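Local coordinates for protein LpxE (Aquifex aeolicus, PDB 6EBU) that probably acts as a lipid A 1-phosphatase, a membrane-embedded hydrolase of the PAP2 superfamily, at residues A[35-40]-A[137-142]; A[96-101]-A[141-146]; A[110-115]-A[133-138]. The protein carries 1 engineered substitution. All blocks are in the same frame, centred on the assembly; numbering follows the deposited sequence.

Contact 1 of 3, residues A[35-40]-A[137-142]; sequences THFAYL and FLIGYE. With BOG (octyl beta-D-glucopyranoside), chain D.
The ring of Phe37 overlaps the side chains of Leu138 and Ile139, joining the C-terminal part of helix 28-37 and the residues after it to the flank of helix 126-145 in an all-helical membrane fold of the PAP2 superfamily. CE2 does most of the touching: it reaches CD1 of Ile139 at 3.5 Å, while the same CE2 of Phe37 lies 3.7 Å from CB of Leu138. CZ continues the overlap toward CD1 of Leu138, and CD2 stays close to the terminal methyl of Ile139. The ring crosses Leu138 at about a right angle. CG of Phe37 lies anti to the backbone N (chi1 -164°), on the side of helix 126-145, and the ring continues from there. Phe33, one turn earlier, meets the Phe37 ring, so this aromatic wedge is itself backed by an aromatic. No hydrogen bond joins the two segments; the apolar part is contact alone. On another face of helix 126-145 the octyl chain of a detergent molecule lies against the helix, its C5' 3.5 Å from CD1 of Phe137 and its C8' 3.6 Å from CD2 of Tyr141, consistent with a lipid-facing surface. Polar chemistry enters at the far end, where Glu142, bent at chi2 (-109°), brings its carboxylate up to Ala38. Phe98 also packs against this side chain. OE2 of Glu142 rests beside the backbone of the other segment, 3.3 Å from CA of Ala38 and 3.6 Å from its CB.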
loop_
_atom_site.group_PDB
_atom_site.type_symbol
_atom_site.label_atom_id
_atom_site.label_comp_id
_atom_site.label_asym_id
_atom_site.label_seq_id
_atom_site.Cartn_x
_atom_site.Cartn_y
_atom_site.Cartn_z
ATOM N N THR A 35 -8.358 3.045 11.067
ATOM C CA THR A 35 -9.160 4.088 10.439
ATOM C C THR A 35 -8.419 5.418 10.451
ATOM O O THR A 35 -8.379 6.128 9.440
ATOM C CB THR A 35 -10.510 4.213 11.146
ATOM O OG1 THR A 35 -11.236 2.985 11.008
ATOM C CG2 THR A 35 -11.330 5.347 10.546
ATOM N N HIS A 36 -7.821 5.767 11.593
ATOM C CA HIS A 36 -7.037 6.996 11.679
ATOM C C HIS A 36 -5.781 6.907 10.820
ATOM O O HIS A 36 -5.368 7.901 10.209
ATOM C CB HIS A 36 -6.663 7.281 13.136
ATOM C CG HIS A 36 -7.832 7.592 14.020
ATOM N ND1 HIS A 36 -7.688 8.149 15.273
ATOM C CD2 HIS A 36 -9.163 7.422 13.836
ATOM C CE1 HIS A 36 -8.879 8.310 15.822
ATOM N NE2 HIS A 36 -9.792 7.877 14.971
ATOM N N PHE A 37 -5.172 5.721 10.753
ATOM C CA PHE A 37 -3.895 5.532 10.077
ATOM C C PHE A 37 -4.023 5.473 8.559
ATOM O O PHE A 37 -3.037 5.738 7.863
ATOM C CB PHE A 37 -3.233 4.246 10.585
ATOM C CG PHE A 37 -1.772 4.138 10.259
ATOM C CD1 PHE A 37 -0.825 4.786 11.035
ATOM C CD2 PHE A 37 -1.344 3.378 9.184
ATOM C CE1 PHE A 37 0.518 4.682 10.741
ATOM C CE2 PHE A 37 -0.000 3.273 8.885
ATOM C CZ PHE A 37 0.932 3.927 9.663
ATOM N N ALA A 38 -5.207 5.134 8.036
ATOM C CA ALA A 38 -5.359 4.914 6.600
ATOM C C ALA A 38 -4.986 6.148 5.785
ATOM O O ALA A 38 -4.461 6.017 4.672
ATOM C CB ALA A 38 -6.794 4.490 6.285
ATOM N N TYR A 39 -5.244 7.344 6.323
ATOM C CA TYR A 39 -4.947 8.584 5.611
ATOM C C TYR A 39 -3.483 8.674 5.200
ATOM O O TYR A 39 -3.165 9.255 4.157
ATOM C CB TYR A 39 -5.321 9.778 6.490
ATOM C CG TYR A 39 -5.268 11.118 5.794
ATOM C CD1 TYR A 39 -6.394 11.638 5.171
ATOM C CD2 TYR A 39 -4.100 11.871 5.774
ATOM C CE1 TYR A 39 -6.358 12.865 4.537
ATOM C CE2 TYR A 39 -4.055 13.101 5.144
ATOM C CZ TYR A 39 -5.188 13.593 4.528
ATOM O OH TYR A 39 -5.161 14.815 3.895
ATOM N N LEU A 40 -2.580 8.109 6.004
ATOM C CA LEU A 40 -1.156 8.163 5.705
ATOM C C LEU A 40 -0.765 7.289 4.522
ATOM O O LEU A 40 0.360 7.416 4.025
ATOM C CB LEU A 40 -0.355 7.756 6.937
ATOM C CG LEU A 40 -0.644 8.621 8.161
ATOM C CD1 LEU A 40 0.083 8.077 9.387
ATOM C CD2 LEU A 40 -0.271 10.070 7.887
ATOM N N PHE A 137 4.597 -1.304 6.092
ATOM C CA PHE A 137 4.008 -2.582 6.478
ATOM C C PHE A 137 2.619 -2.389 7.070
ATOM O O PHE A 137 1.693 -3.148 6.761
ATOM C CB PHE A 137 4.919 -3.304 7.472
ATOM C CG PHE A 137 4.227 -4.393 8.244
ATOM C CD1 PHE A 137 4.064 -5.654 7.694
ATOM C CD2 PHE A 137 3.731 -4.153 9.517
ATOM C CE1 PHE A 137 3.421 -6.659 8.399
ATOM C CE2 PHE A 137 3.087 -5.152 10.225
ATOM C CZ PHE A 137 2.933 -6.406 9.665
ATOM N N LEU A 138 2.455 -1.377 7.926
ATOM C CA LEU A 138 1.162 -1.148 8.563
ATOM C C LEU A 138 0.099 -0.741 7.552
ATOM O O LEU A 138 -1.072 -1.099 7.715
ATOM C CB LEU A 138 1.295 -0.085 9.656
ATOM C CG LEU A 138 1.996 -0.536 10.940
ATOM C CD1 LEU A 138 2.136 0.621 11.916
ATOM C CD2 LEU A 138 1.252 -1.699 11.583
ATOM N N ILE A 139 0.478 0.005 6.511
ATOM C CA ILE A 139 -0.472 0.321 5.447
ATOM C C ILE A 139 -0.931 -0.956 4.758
ATOM O O ILE A 139 -2.132 -1.187 4.574
ATOM C CB ILE A 139 0.147 1.311 4.443
ATOM C CG1 ILE A 139 0.320 2.687 5.087
ATOM C CG2 ILE A 139 -0.725 1.421 3.203
ATOM C CD1 ILE A 139 -0.979 3.310 5.528
ATOM N N GLY A 140 0.022 -1.811 4.377
ATOM C CA GLY A 140 -0.339 -3.084 3.776
ATOM C C GLY A 140 -1.214 -3.927 4.685
ATOM O O GLY A 140 -2.203 -4.515 4.240
ATOM N N TYR A 141 -0.868 -3.986 5.974
ATOM C CA TYR A 141 -1.708 -4.707 6.926
ATOM C C TYR A 141 -3.062 -4.029 7.084
ATOM O O TYR A 141 -4.087 -4.702 7.254
ATOM C CB TYR A 141 -0.998 -4.816 8.278
ATOM C CG TYR A 141 -1.610 -5.834 9.219
ATOM C CD1 TYR A 141 -2.781 -5.553 9.914
ATOM C CD2 TYR A 141 -1.016 -7.075 9.413
ATOM C CE1 TYR A 141 -3.345 -6.477 10.769
ATOM C CE2 TYR A 141 -1.574 -8.009 10.271
ATOM C CZ TYR A 141 -2.737 -7.702 10.947
ATOM O OH TYR A 141 -3.300 -8.620 11.802
ATOM N N GLU A 142 -3.089 -2.696 7.024
ATOM C CA GLU A 142 -4.345 -1.974 7.203
ATOM C C GLU A 142 -5.339 -2.302 6.093
ATOM O O GLU A 142 -6.540 -2.443 6.349
ATOM C CB GLU A 142 -4.076 -0.470 7.262
ATOM C CG GLU A 142 -5.315 0.398 7.200
ATOM C CD GLU A 142 -5.431 1.126 5.879
ATOM O OE1 GLU A 142 -6.445 0.935 5.177
ATOM O OE2 GLU A 142 -4.498 1.880 5.538
HETATM O O1 BOG D . 7.092 -8.003 0.165
HETATM C "C1'" BOG D . 6.760 -7.503 1.459
HETATM C "C2'" BOG D . 5.224 -7.414 1.597
HETATM C "C3'" BOG D . 4.846 -6.675 2.920
HETATM C "C4'" BOG D . 3.306 -6.485 2.975
HETATM C "C5'" BOG D . 2.850 -6.340 4.441
HETATM C "C6'" BOG D . 1.408 -6.866 4.588
HETATM C "C7'" BOG D . 1.358 -7.904 5.706
HETATM C "C8'" BOG D . -0.097 -8.176 6.091
#

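Contact 2 of 3, residues A[96-101]-A[141-146]; sequences LLFPLH and YERIYA. With BOG (octyl beta-D-glucopyranoside), chain F; BOG (octyl beta-D-glucopyranoside), chain E; BOG (octyl beta-D-glucopyranoside), chain D; SO4 (sulfate ion), chain B.
Phe98 reaches from the loop 96-101 to Ala146 and Glu142 of the segment 141-146, its partners changing from base to tip. CB and CG lie under the octyl tail of a detergent molecule, whose C6' is 3.5 Å from CG of Phe98. C6' lies over one face of the ring, offset toward the rim, and CB of Leu97 sits over the centre of the opposite face. Farther out, CE2 of Phe98 touches CB of Ala146 at 3.6 Å and points its rim at Glu142, with OE1 3.4 Å from CE2 and near the ring plane. Ring and carboxylate planes stand 86° apart, an approach in which the partly positive ring hydrogens would probably suit the acid. At the tip, CZ packs on Ala38. The same OE1 uses its syn lone pair to accept a hydrogen bond from NH1 of Arg143 at 2.8 Å, part of a salt bridge, in the guanidinium plane. This bond helps fix the rotation of Arg143, whose NH2 binds O1 of a sulfate ion at 3.0 Å, joined by NE. Arg143 and His149 fit the RX5H signature of PAP2 enzymes; His149, Lys79, Arg86 and the backbone N of Gly108 also bind the sulfate, consistent with a phosphate site. The backbones meet where N of Leu97 donates to O of Ala146 at 2.9 Å. CD1 of Leu97 lies at the edge of the Tyr145 ring, whose hydroxyl is bonded to Asp31. The loop thus bridges helix 28-37, through Leu97 on Thr35, helix 87-90, through Leu96 on Ala88, and the C-terminal end of helix 126-145.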
loop_
_atom_site.group_PDB
_atom_site.type_symbol
_atom_site.label_atom_id
_atom_site.label_comp_id
_atom_site.label_asym_id
_atom_site.label_seq_id
_atom_site.Cartn_x
_atom_site.Cartn_y
_atom_site.Cartn_z
ATOM N N LEU A 96 -15.673 -5.086 7.075
ATOM C CA LEU A 96 -15.338 -3.970 6.203
ATOM C C LEU A 96 -15.234 -2.684 7.010
ATOM O O LEU A 96 -16.144 -2.352 7.776
ATOM C CB LEU A 96 -16.395 -3.800 5.111
ATOM C CG LEU A 96 -16.066 -4.265 3.695
ATOM C CD1 LEU A 96 -17.093 -3.706 2.722
ATOM C CD2 LEU A 96 -14.668 -3.836 3.303
ATOM N N LEU A 97 -14.135 -1.957 6.822
ATOM C CA LEU A 97 -13.995 -0.619 7.381
ATOM C C LEU A 97 -14.262 0.480 6.363
ATOM O O LEU A 97 -14.659 1.584 6.752
ATOM C CB LEU A 97 -12.596 -0.430 7.975
ATOM C CG LEU A 97 -12.330 -1.135 9.305
ATOM C CD1 LEU A 97 -10.857 -1.071 9.659
ATOM C CD2 LEU A 97 -13.174 -0.526 10.414
ATOM N N PHE A 98 -14.057 0.208 5.074
ATOM C CA PHE A 98 -14.304 1.170 4.013
ATOM C C PHE A 98 -15.134 0.519 2.915
ATOM O O PHE A 98 -14.909 -0.649 2.577
ATOM C CB PHE A 98 -12.989 1.702 3.416
ATOM C CG PHE A 98 -11.949 2.055 4.443
ATOM C CD1 PHE A 98 -12.191 3.037 5.390
ATOM C CD2 PHE A 98 -10.723 1.408 4.456
ATOM C CE1 PHE A 98 -11.231 3.364 6.333
ATOM C CE2 PHE A 98 -9.760 1.731 5.398
ATOM C CZ PHE A 98 -10.015 2.710 6.337
ATOM N N PRO A 99 -16.100 1.244 2.342
ATOM C CA PRO A 99 -16.981 0.664 1.300
ATOM C C PRO A 99 -16.314 0.613 -0.071
ATOM O O PRO A 99 -16.620 1.380 -0.991
ATOM C CB PRO A 99 -18.195 1.606 1.329
ATOM C CG PRO A 99 -17.985 2.544 2.500
ATOM C CD PRO A 99 -16.515 2.603 2.709
ATOM N N LEU A 100 -15.375 -0.315 -0.227
ATOM C CA LEU A 100 -14.683 -0.535 -1.489
ATOM C C LEU A 100 -15.002 -1.936 -1.994
ATOM O O LEU A 100 -15.099 -2.880 -1.202
ATOM C CB LEU A 100 -13.174 -0.357 -1.327
ATOM C CG LEU A 100 -12.726 1.012 -0.810
ATOM C CD1 LEU A 100 -11.212 1.073 -0.692
ATOM C CD2 LEU A 100 -13.248 2.118 -1.714
ATOM N N HIS A 101 -15.160 -2.074 -3.312
ATOM C CA HIS A 101 -15.687 -3.318 -3.862
ATOM C C HIS A 101 -14.912 -3.857 -5.065
ATOM O O HIS A 101 -14.890 -5.073 -5.283
ATOM C CB HIS A 101 -17.159 -3.132 -4.245
ATOM C CG HIS A 101 -18.068 -2.920 -3.073
ATOM N ND1 HIS A 101 -18.523 -3.956 -2.287
ATOM C CD2 HIS A 101 -18.611 -1.791 -2.557
ATOM C CE1 HIS A 101 -19.305 -3.476 -1.336
ATOM N NE2 HIS A 101 -19.375 -2.164 -1.478
ATOM N N TYR A 141 -0.868 -3.986 5.974
ATOM C CA TYR A 141 -1.708 -4.707 6.926
ATOM C C TYR A 141 -3.062 -4.029 7.084
ATOM O O TYR A 141 -4.087 -4.702 7.254
ATOM C CB TYR A 141 -0.998 -4.816 8.278
ATOM C CG TYR A 141 -1.610 -5.834 9.219
ATOM C CD1 TYR A 141 -2.781 -5.553 9.914
ATOM C CD2 TYR A 141 -1.016 -7.075 9.413
ATOM C CE1 TYR A 141 -3.345 -6.477 10.769
ATOM C CE2 TYR A 141 -1.574 -8.009 10.271
ATOM C CZ TYR A 141 -2.737 -7.702 10.947
ATOM O OH TYR A 141 -3.300 -8.620 11.802
ATOM N N GLU A 142 -3.089 -2.696 7.024
ATOM C CA GLU A 142 -4.345 -1.974 7.203
ATOM C C GLU A 142 -5.339 -2.302 6.093
ATOM O O GLU A 142 -6.540 -2.443 6.349
ATOM C CB GLU A 142 -4.076 -0.470 7.262
ATOM C CG GLU A 142 -5.315 0.398 7.200
ATOM C CD GLU A 142 -5.431 1.126 5.879
ATOM O OE1 GLU A 142 -6.445 0.935 5.177
ATOM O OE2 GLU A 142 -4.498 1.880 5.538
ATOM N N ARG A 143 -4.856 -2.439 4.855
ATOM C CA ARG A 143 -5.757 -2.735 3.743
ATOM C C ARG A 143 -6.450 -4.079 3.937
ATOM O O ARG A 143 -7.642 -4.219 3.642
ATOM C CB ARG A 143 -4.989 -2.713 2.419
ATOM C CG ARG A 143 -4.238 -1.416 2.141
ATOM C CD ARG A 143 -5.100 -0.203 2.437
ATOM N NE ARG A 143 -5.948 0.157 1.306
ATOM C CZ ARG A 143 -7.052 0.890 1.402
ATOM N NH1 ARG A 143 -7.450 1.339 2.584
ATOM N NH2 ARG A 143 -7.760 1.169 0.316
ATOM N N ILE A 144 -5.721 -5.078 4.436
ATOM C CA ILE A 144 -6.325 -6.385 4.678
ATOM C C ILE A 144 -7.250 -6.327 5.886
ATOM O O ILE A 144 -8.357 -6.875 5.862
ATOM C CB ILE A 144 -5.233 -7.455 4.850
ATOM C CG1 ILE A 144 -4.202 -7.350 3.725
ATOM C CG2 ILE A 144 -5.847 -8.849 4.882
ATOM C CD1 ILE A 144 -3.036 -8.285 3.889
ATOM N N TYR A 145 -6.814 -5.659 6.959
ATOM C CA TYR A 145 -7.655 -5.539 8.144
ATOM C C TYR A 145 -8.955 -4.809 7.835
ATOM O O TYR A 145 -10.003 -5.139 8.405
ATOM C CB TYR A 145 -6.896 -4.821 9.263
ATOM C CG TYR A 145 -7.671 -4.754 10.559
ATOM C CD1 TYR A 145 -7.576 -5.771 11.500
ATOM C CD2 TYR A 145 -8.510 -3.682 10.834
ATOM C CE1 TYR A 145 -8.292 -5.719 12.683
ATOM C CE2 TYR A 145 -9.226 -3.620 12.010
ATOM C CZ TYR A 145 -9.116 -4.642 12.932
ATOM O OH TYR A 145 -9.836 -4.587 14.105
ATOM N N ALA A 146 -8.911 -3.821 6.941
ATOM C CA ALA A 146 -10.118 -3.106 6.552
ATOM C C ALA A 146 -11.044 -3.941 5.678
ATOM O O ALA A 146 -12.182 -3.525 5.439
ATOM C CB ALA A 146 -9.747 -1.813 5.821
HETATM O O1 BOG F . -8.169 4.790 -2.828
HETATM C "C1'" BOG F . -7.184 5.145 -1.859
HETATM C "C2'" BOG F . -7.858 5.918 -0.704
HETATM C "C3'" BOG F . -7.060 5.691 0.617
HETATM C "C4'" BOG F . -8.027 5.264 1.756
HETATM C "C5'" BOG F . -9.057 4.245 1.217
HETATM C "C6'" BOG F . -10.223 4.106 2.217
HETATM C "C7'" BOG F . -11.195 5.273 2.058
HETATM C "C8'" BOG F . -11.882 5.184 0.693
HETATM O O1 BOG E . -8.796 1.909 -7.337
HETATM C "C1'" BOG E . -9.997 2.465 -6.810
HETATM C "C2'" BOG E . -10.962 1.320 -6.439
HETATM C "C3'" BOG E . -12.432 1.832 -6.522
HETATM C "C4'" BOG E . -13.395 0.710 -6.048
HETATM C "C5'" BOG E . -14.851 1.168 -6.264
HETATM C "C6'" BOG E . -15.804 0.200 -5.536
HETATM C "C7'" BOG E . -17.247 0.633 -5.776
HETATM C "C8'" BOG E . -17.899 1.007 -4.443
HETATM O O1 BOG D . 7.092 -8.003 0.165
HETATM C "C1'" BOG D . 6.760 -7.503 1.459
HETATM C "C2'" BOG D . 5.224 -7.414 1.597
HETATM C "C3'" BOG D . 4.846 -6.675 2.920
HETATM C "C4'" BOG D . 3.306 -6.485 2.975
HETATM C "C5'" BOG D . 2.850 -6.340 4.441
HETATM C "C6'" BOG D . 1.408 -6.866 4.588
HETATM C "C7'" BOG D . 1.358 -7.904 5.706
HETATM C "C8'" BOG D . -0.097 -8.176 6.091
HETATM S S SO4 B . -6.325 0.966 -3.185
HETATM O O1 SO4 B . -5.799 0.573 -1.879
HETATM O O2 SO4 B . -7.778 1.059 -3.120
HETATM O O3 SO4 B . -5.941 -0.039 -4.171
HETATM O O4 SO4 B . -5.770 2.262 -3.566
#

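Contact 3 of 3, residues A[110-115]-A[133-138]; sequences TAMAFT and FLYAFL. With BOG (octyl beta-D-glucopyranoside), chain D.
Ala136 sets its CB over the centre of the Phe114 ring, 3.5 Å from the centroid and 9° off the normal, a CH-pi contact at the tight heart of two antiparallel helices. The segments 110-115 and 133-138 run antiparallel at 176°, their axes 8.4 Å apart at closest, and CA of Ala113 comes within 4.9 Å of CA of Ala136. Small residues allow this closeness. CE1 of Phe114 also approaches O of Ala136 at 3.2 Å. Beside it, CB of Ala113 lies 3.7 Å from CE2 of Tyr135, whose hydroxyl is bonded to O of Leu40. The looser side is at Phe133, at the rim of the contact and partly exposed: it crosses Phe114 at about a right angle, no nearer than 4.1 Å between CE1 of Phe133 and CD2 of Phe114, and a detergent chain passes CZ of Phe114 with its C3' at 3.8 Å. Phe114 also touches Ala158 and Ile162 of helix 151-170, so an alanine in its place would probably leave the Ala136 methyl without its aromatic cover and open a gap between three helices. With no hydrogen bond crossing between the segments, the pairing rests on methyl, ring and backbone surfaces fitting together.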
loop_
_atom_site.group_PDB
_atom_site.type_symbol
_atom_site.label_atom_id
_atom_site.label_comp_id
_atom_site.label_asym_id
_atom_site.label_seq_id
_atom_site.Cartn_x
_atom_site.Cartn_y
_atom_site.Cartn_z
ATOM N N THR A 110 -0.641 0.469 -0.639
ATOM C CA THR A 110 0.569 -0.265 -0.289
ATOM C C THR A 110 1.719 0.090 -1.225
ATOM O O THR A 110 2.854 0.284 -0.777
ATOM C CB THR A 110 0.291 -1.767 -0.313
ATOM O OG1 THR A 110 -0.831 -2.058 0.531
ATOM C CG2 THR A 110 1.499 -2.546 0.175
ATOM N N ALA A 111 1.440 0.195 -2.526
ATOM C CA ALA A 111 2.486 0.524 -3.490
ATOM C C ALA A 111 3.075 1.906 -3.220
ATOM O O ALA A 111 4.298 2.086 -3.236
ATOM C CB ALA A 111 1.930 0.435 -4.912
ATOM N N MET A 112 2.216 2.897 -2.964
ATOM C CA MET A 112 2.703 4.240 -2.660
ATOM C C MET A 112 3.502 4.254 -1.363
ATOM O O MET A 112 4.570 4.877 -1.288
ATOM C CB MET A 112 1.530 5.220 -2.576
ATOM C CG MET A 112 1.945 6.670 -2.349
ATOM S SD MET A 112 0.674 7.677 -1.547
ATOM C CE MET A 112 0.801 7.104 0.145
ATOM N N ALA A 113 3.004 3.568 -0.331
ATOM C CA ALA A 113 3.686 3.568 0.959
ATOM C C ALA A 113 5.062 2.922 0.858
ATOM O O ALA A 113 6.033 3.420 1.440
ATOM C CB ALA A 113 2.828 2.856 2.005
ATOM N N PHE A 114 5.172 1.818 0.118
ATOM C CA PHE A 114 6.476 1.193 -0.070
ATOM C C PHE A 114 7.349 1.985 -1.034
ATOM O O PHE A 114 8.579 1.920 -0.943
ATOM C CB PHE A 114 6.309 -0.250 -0.557
ATOM C CG PHE A 114 6.121 -1.239 0.559
ATOM C CD1 PHE A 114 4.860 -1.477 1.084
ATOM C CD2 PHE A 114 7.205 -1.911 1.098
ATOM C CE1 PHE A 114 4.683 -2.379 2.120
ATOM C CE2 PHE A 114 7.035 -2.815 2.134
ATOM C CZ PHE A 114 5.773 -3.049 2.645
ATOM N N THR A 115 6.738 2.739 -1.949
ATOM C CA THR A 115 7.504 3.666 -2.776
ATOM C C THR A 115 8.104 4.777 -1.926
ATOM O O THR A 115 9.280 5.130 -2.078
ATOM C CB THR A 115 6.613 4.260 -3.867
ATOM O OG1 THR A 115 6.018 3.207 -4.633
ATOM C CG2 THR A 115 7.422 5.144 -4.778
ATOM N N PHE A 133 9.693 1.697 6.888
ATOM C CA PHE A 133 9.229 0.392 6.440
ATOM C C PHE A 133 8.234 -0.244 7.401
ATOM O O PHE A 133 7.461 -1.110 6.979
ATOM C CB PHE A 133 10.420 -0.534 6.198
ATOM C CG PHE A 133 11.015 -0.379 4.830
ATOM C CD1 PHE A 133 10.440 -1.008 3.738
ATOM C CD2 PHE A 133 12.122 0.425 4.629
ATOM C CE1 PHE A 133 10.970 -0.855 2.472
ATOM C CE2 PHE A 133 12.659 0.582 3.365
ATOM C CZ PHE A 133 12.081 -0.057 2.285
ATOM N N LEU A 134 8.221 0.169 8.670
ATOM C CA LEU A 134 7.102 -0.194 9.533
ATOM C C LEU A 134 5.830 0.520 9.093
ATOM O O LEU A 134 4.739 -0.063 9.119
ATOM C CB LEU A 134 7.415 0.133 10.992
ATOM C CG LEU A 134 6.286 -0.237 11.958
ATOM C CD1 LEU A 134 6.216 -1.747 12.150
ATOM C CD2 LEU A 134 6.437 0.480 13.291
ATOM N N TYR A 135 5.955 1.786 8.690
ATOM C CA TYR A 135 4.805 2.515 8.167
ATOM C C TYR A 135 4.252 1.832 6.922
ATOM O O TYR A 135 3.040 1.623 6.800
ATOM C CB TYR A 135 5.204 3.964 7.874
ATOM C CG TYR A 135 4.508 4.575 6.681
ATOM C CD1 TYR A 135 3.212 5.055 6.783
ATOM C CD2 TYR A 135 5.151 4.673 5.453
ATOM C CE1 TYR A 135 2.570 5.615 5.695
ATOM C CE2 TYR A 135 4.518 5.230 4.360
ATOM C CZ TYR A 135 3.228 5.699 4.486
ATOM O OH TYR A 135 2.593 6.254 3.397
ATOM N N ALA A 136 5.136 1.457 5.993
ATOM C CA ALA A 136 4.697 0.761 4.788
ATOM C C ALA A 136 4.041 -0.572 5.123
ATOM O O ALA A 136 3.033 -0.947 4.513
ATOM C CB ALA A 136 5.879 0.550 3.841
ATOM N N PHE A 137 4.597 -1.304 6.092
ATOM C CA PHE A 137 4.008 -2.582 6.478
ATOM C C PHE A 137 2.619 -2.389 7.070
ATOM O O PHE A 137 1.693 -3.148 6.761
ATOM C CB PHE A 137 4.919 -3.304 7.472
ATOM C CG PHE A 137 4.227 -4.393 8.244
ATOM C CD1 PHE A 137 4.064 -5.654 7.694
ATOM C CD2 PHE A 137 3.731 -4.153 9.517
ATOM C CE1 PHE A 137 3.421 -6.659 8.399
ATOM C CE2 PHE A 137 3.087 -5.152 10.225
ATOM C CZ PHE A 137 2.933 -6.406 9.665
ATOM N N LEU A 138 2.455 -1.377 7.926
ATOM C CA LEU A 138 1.162 -1.148 8.563
ATOM C C LEU A 138 0.099 -0.741 7.552
ATOM O O LEU A 138 -1.072 -1.099 7.715
ATOM C CB LEU A 138 1.295 -0.085 9.656
ATOM C CG LEU A 138 1.996 -0.536 10.940
ATOM C CD1 LEU A 138 2.136 0.621 11.916
ATOM C CD2 LEU A 138 1.252 -1.699 11.583
HETATM O O1 BOG D . 7.092 -8.003 0.165
HETATM C "C1'" BOG D . 6.760 -7.503 1.459
HETATM C "C2'" BOG D . 5.224 -7.414 1.597
HETATM C "C3'" BOG D . 4.846 -6.675 2.920
HETATM C "C4'" BOG D . 3.306 -6.485 2.975
HETATM C "C5'" BOG D . 2.850 -6.340 4.441
HETATM C "C6'" BOG D . 1.408 -6.866 4.588
HETATM C "C7'" BOG D . 1.358 -7.904 5.706
HETATM C "C8'" BOG D . -0.097 -8.176 6.091
#

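Overall arrangement
All three contacts use helix 126-145, at overlapping positions along it. Contact 2, at its C-terminal end, is the buried one and the most polar, with a backbone bond across the segments and, within the helix, an ion pair whose arginine holds the sulfate. Contacts 1 and 3 are partly buried and mainly apolar, joining the helix to helix 28-37 and helix 108-121 respectively, without cross-segment hydrogen bonds. They are nevertheless tied to each other by the Tyr135 hydroxyl. Glu142 belongs to both contact 1 and contact 2, where Ala38 and Phe98 also pack together. Contact 3 is nested inside the loop that contact 2 closes.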